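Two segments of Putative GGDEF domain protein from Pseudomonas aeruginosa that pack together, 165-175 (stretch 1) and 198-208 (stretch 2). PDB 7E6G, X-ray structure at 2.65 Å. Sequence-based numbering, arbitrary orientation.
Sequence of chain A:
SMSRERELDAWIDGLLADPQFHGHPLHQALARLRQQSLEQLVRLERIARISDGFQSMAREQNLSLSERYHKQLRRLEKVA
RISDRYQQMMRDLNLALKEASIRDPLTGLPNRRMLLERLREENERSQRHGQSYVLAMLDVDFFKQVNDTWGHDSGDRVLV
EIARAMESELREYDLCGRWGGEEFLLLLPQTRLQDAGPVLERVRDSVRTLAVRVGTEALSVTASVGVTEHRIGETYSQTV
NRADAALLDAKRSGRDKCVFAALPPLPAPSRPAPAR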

# COMPACT_ATOMS: atom_id res chain seq x y z
N ALA A 165 -9.57 44.52 11.41
CA ALA A 165 -8.61 45.60 11.51
C ALA A 165 -7.48 45.25 12.46
O ALA A 165 -6.31 45.49 12.16
N MET A 166 -7.82 44.67 13.62
CA MET A 166 -6.78 44.34 14.59
C MET A 166 -5.87 43.25 14.05
O MET A 166 -4.64 43.38 14.13
N GLU A 167 -6.44 42.20 13.45
CA GLU A 167 -5.61 41.14 12.89
C GLU A 167 -4.68 41.66 11.80
O GLU A 167 -3.59 41.13 11.61
N SER A 168 -5.09 42.71 11.07
CA SER A 168 -4.24 43.20 10.00
C SER A 168 -2.99 43.94 10.48
O SER A 168 -2.03 44.05 9.71
N GLU A 169 -2.97 44.46 11.71
CA GLU A 169 -1.80 45.17 12.22
C GLU A 169 -0.96 44.33 13.17
O GLU A 169 -0.05 44.87 13.79
N LEU A 170 -1.27 43.05 13.33
CA LEU A 170 -0.54 42.18 14.24
C LEU A 170 0.52 41.36 13.50
O LEU A 170 0.38 41.06 12.31
N ARG A 171 1.59 41.02 14.22
CA ARG A 171 2.61 40.15 13.64
C ARG A 171 2.07 38.73 13.56
O ARG A 171 1.01 38.41 14.09
N GLU A 172 2.81 37.86 12.86
CA GLU A 172 2.20 36.60 12.44
C GLU A 172 1.98 35.64 13.60
O GLU A 172 1.05 34.83 13.56
N TYR A 173 2.77 35.74 14.67
CA TYR A 173 2.59 34.85 15.81
C TYR A 173 1.81 35.49 16.95
O TYR A 173 1.49 34.80 17.93
N ASP A 174 1.50 36.78 16.85
CA ASP A 174 0.57 37.39 17.78
C ASP A 174 -0.82 36.78 17.64
O ASP A 174 -1.20 36.22 16.61
N LEU A 175 -1.60 36.93 18.70
CA LEU A 175 -2.88 36.24 18.83
C LEU A 175 -3.93 37.24 19.25
O LEU A 175 -3.81 37.85 20.32
N PRO A 198 4.67 50.16 19.91
CA PRO A 198 4.36 50.46 18.49
C PRO A 198 3.27 49.59 17.88
O PRO A 198 2.36 50.12 17.23
N VAL A 199 3.35 48.27 18.05
CA VAL A 199 2.32 47.39 17.50
C VAL A 199 0.95 47.78 18.06
O VAL A 199 -0.02 47.93 17.31
N LEU A 200 0.86 47.94 19.38
CA LEU A 200 -0.41 48.31 20.01
C LEU A 200 -0.93 49.64 19.46
O LEU A 200 -2.14 49.78 19.21
N GLU A 201 -0.05 50.62 19.28
CA GLU A 201 -0.52 51.90 18.75
C GLU A 201 -1.02 51.75 17.32
O GLU A 201 -1.96 52.44 16.92
N ARG A 202 -0.43 50.84 16.55
CA ARG A 202 -0.94 50.61 15.20
C ARG A 202 -2.29 49.91 15.22
O ARG A 202 -3.16 50.18 14.39
N VAL A 203 -2.48 49.00 16.18
CA VAL A 203 -3.78 48.36 16.37
C VAL A 203 -4.84 49.39 16.71
O VAL A 203 -5.97 49.35 16.19
N ARG A 204 -4.50 50.33 17.60
CA ARG A 204 -5.49 51.33 17.98
C ARG A 204 -5.75 52.31 16.85
O ARG A 204 -6.89 52.73 16.67
N ASP A 205 -4.74 52.67 16.06
CA ASP A 205 -5.02 53.43 14.85
C ASP A 205 -5.95 52.65 13.94
O ASP A 205 -6.91 53.21 13.39
N SER A 206 -5.69 51.36 13.78
CA SER A 206 -6.52 50.53 12.92
C SER A 206 -7.98 50.64 13.33
O SER A 206 -8.85 50.93 12.49
N VAL A 207 -8.26 50.43 14.62
CA VAL A 207 -9.64 50.51 15.11
C VAL A 207 -10.19 51.92 14.93
O VAL A 207 -11.31 52.11 14.44
N ARG A 208 -9.41 52.93 15.29
CA ARG A 208 -9.89 54.30 15.25
C ARG A 208 -10.34 54.69 13.84
O ARG A 208 -11.41 55.29 13.66

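A helix turns residues three and four apart to the same side, so its face offers a row of bumps separated by hollows, and a partner chain packs well when its own side chains enter those hollows. The contact between 165-175 and 198-208 of this putative GGDEF domain protein is a compact example, burying 511 Å² in all. The second stretch is helical throughout, and the face it turns to the first carries V199, R202, V203, S206 and V207. The first stretch begins as the end of a helix and then runs on as loop, so its side chains reach that face from changing directions.

At the helical end the backbones come close: M166 CA lies 5.3 Å from V203 CA, and A165 CA 5.5 Å from S206 CA. The CA-to-CB bonds of A165 and S206 both point toward the other stretch, and CB of A165 rests 3.4 Å from OG of S206. The serine hydroxyl donates a hydrogen bond to the backbone, from S206 OG to A165 O at 3.0 Å.

M166 leaves its backbone sideways, in the m, t, m rotamer, and fits between two valines one helical turn apart. Its CG lies 3.6 Å from CG1 of V203 and 3.7 Å from CG2 of V207; both valines adopt t.

V203 is shared. While CG1 meets the methionine, its CG2 stands 3.7 Å from CD2 of L170. The CA-to-CB bond of L170 points away, yet the m, t rotamer brings the end of the side chain back, where CD2 also approaches CG1 of V199 at 4.0 Å. The leucine methyl thus bridges V199 and V203, repeating one turn earlier in the helix what M166 does between V203 and V207.

E169, with the largest covered area of any residue here, points toward the helix in an m, m conformation. Its CG packs 3.5 Å from OG of S206, and its OE2 lies 3.5 Å from CD of R202. The charges of this pair remain beyond salt-bridge range, with E169 OE2 4.1 Å from R202 NH1; the arginine brings the edge of its guanidinium near the glutamate backbone, NH1 lying 3.3 Å from E169 O.

V199, also t, closes the other end. CD of R171 covers its CG2 at 3.6 Å, and the arginine is held within its own loop by a salt bridge from NH2 to OD2 of D174 at 2.7 Å. That same OD2 accepts a hydrogen bond from R171 N at 3.1 Å.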

# COMPACT_ATOMS: atom_id res chain seq x y z
CB ALA A 165 -9.30 46.89 11.96
CB MET A 166 -7.40 43.94 15.93
CG MET A 166 -7.97 45.15 16.66
SD MET A 166 -8.56 44.78 18.32
CE MET A 166 -9.63 43.38 17.95
CB GLU A 167 -6.48 40.02 12.35
CG GLU A 167 -7.04 39.17 13.43
CD GLU A 167 -6.04 38.15 13.95
OE1 GLU A 167 -6.27 36.93 13.76
OE2 GLU A 167 -5.02 38.56 14.55
CB SER A 168 -5.03 44.13 9.08
OG SER A 168 -4.36 44.25 7.83
CB GLU A 169 -2.21 46.45 12.95
CG GLU A 169 -2.97 47.48 12.11
CD GLU A 169 -2.17 48.04 10.94
OE1 GLU A 169 -2.79 48.18 9.85
OE2 GLU A 169 -0.96 48.37 11.12
CB LEU A 170 -1.50 41.24 14.97
CG LEU A 170 -2.44 41.88 16.00
CD1 LEU A 170 -3.25 40.79 16.66
CD2 LEU A 170 -1.62 42.63 17.03
CB ARG A 171 3.91 40.22 14.46
CG ARG A 171 4.50 41.61 14.58
CD ARG A 171 4.34 42.17 15.97
NE ARG A 171 5.40 41.75 16.89
CZ ARG A 171 5.22 41.55 18.19
NH1 ARG A 171 6.24 41.18 18.95
NH2 ARG A 171 4.03 41.70 18.75
CB GLU A 172 3.03 35.95 11.33
CG GLU A 172 4.09 34.98 11.78
CD GLU A 172 4.89 34.40 10.61
OE1 GLU A 172 4.61 33.25 10.21
OE2 GLU A 172 5.78 35.10 10.09
CB TYR A 173 3.95 34.36 16.32
CG TYR A 173 4.58 33.38 15.36
CD1 TYR A 173 4.02 32.12 15.18
CD2 TYR A 173 5.69 33.73 14.61
CE1 TYR A 173 4.57 31.22 14.29
CE2 TYR A 173 6.25 32.83 13.71
CZ TYR A 173 5.68 31.57 13.55
OH TYR A 173 6.22 30.66 12.66
CB ASP A 174 0.49 38.89 17.54
CG ASP A 174 1.80 39.57 17.77
OD1 ASP A 174 2.70 38.96 18.38
OD2 ASP A 174 1.93 40.73 17.32
CB LEU A 175 -2.76 35.13 19.86
CG LEU A 175 -3.39 33.78 19.62
CD1 LEU A 175 -2.90 33.17 18.32
CD2 LEU A 175 -3.00 32.94 20.79
CB PRO A 198 5.72 50.26 17.79
CG PRO A 198 6.71 50.51 18.84
CD PRO A 198 6.12 50.00 20.12
CB VAL A 199 2.64 45.92 17.79
CG1 VAL A 199 1.56 45.02 17.21
CG2 VAL A 199 4.01 45.54 17.24
CB LEU A 200 -0.25 48.37 21.52
CG LEU A 200 0.08 47.05 22.24
CD1 LEU A 200 0.16 47.25 23.75
CD2 LEU A 200 -0.92 45.97 21.90
CB GLU A 201 0.57 52.96 18.85
CG GLU A 201 0.69 53.61 20.23
CD GLU A 201 -0.67 53.98 20.87
OE1 GLU A 201 -1.40 54.84 20.31
OE2 GLU A 201 -1.00 53.40 21.93
CB ARG A 202 0.07 49.81 14.39
CG ARG A 202 0.93 50.68 13.52
CD ARG A 202 1.82 49.85 12.62
NE ARG A 202 2.97 49.35 13.37
CZ ARG A 202 3.15 48.08 13.68
NH1 ARG A 202 2.24 47.18 13.30
NH2 ARG A 202 4.22 47.72 14.37
CB VAL A 203 -3.65 47.29 17.47
CG1 VAL A 203 -5.01 46.78 17.88
CG2 VAL A 203 -2.74 46.19 16.96
CB ARG A 204 -5.06 52.06 19.24
CG ARG A 204 -4.62 51.08 20.30
CD ARG A 204 -4.70 51.67 21.68
NE ARG A 204 -4.21 53.03 21.74
CZ ARG A 204 -4.93 54.05 22.19
NH1 ARG A 204 -4.40 55.27 22.22
NH2 ARG A 204 -6.18 53.84 22.60
CB ASP A 205 -3.72 53.78 14.10
CG ASP A 205 -2.77 54.66 14.91
OD1 ASP A 205 -3.17 55.17 16.00
OD2 ASP A 205 -1.62 54.84 14.45
CB SER A 206 -6.04 49.08 12.99
OG SER A 206 -6.28 48.43 11.77
CB VAL A 207 -9.73 50.03 16.57
CG1 VAL A 207 -11.13 50.25 17.13
CG2 VAL A 207 -9.39 48.57 16.65
CB ARG A 208 -8.81 55.24 15.77
CG ARG A 208 -9.35 56.59 16.25
CD ARG A 208 -8.25 57.49 16.82
NE ARG A 208 -7.97 57.19 18.22
CZ ARG A 208 -6.88 56.55 18.65
NH1 ARG A 208 -5.97 56.13 17.76
NH2 ARG A 208 -6.69 56.32 19.95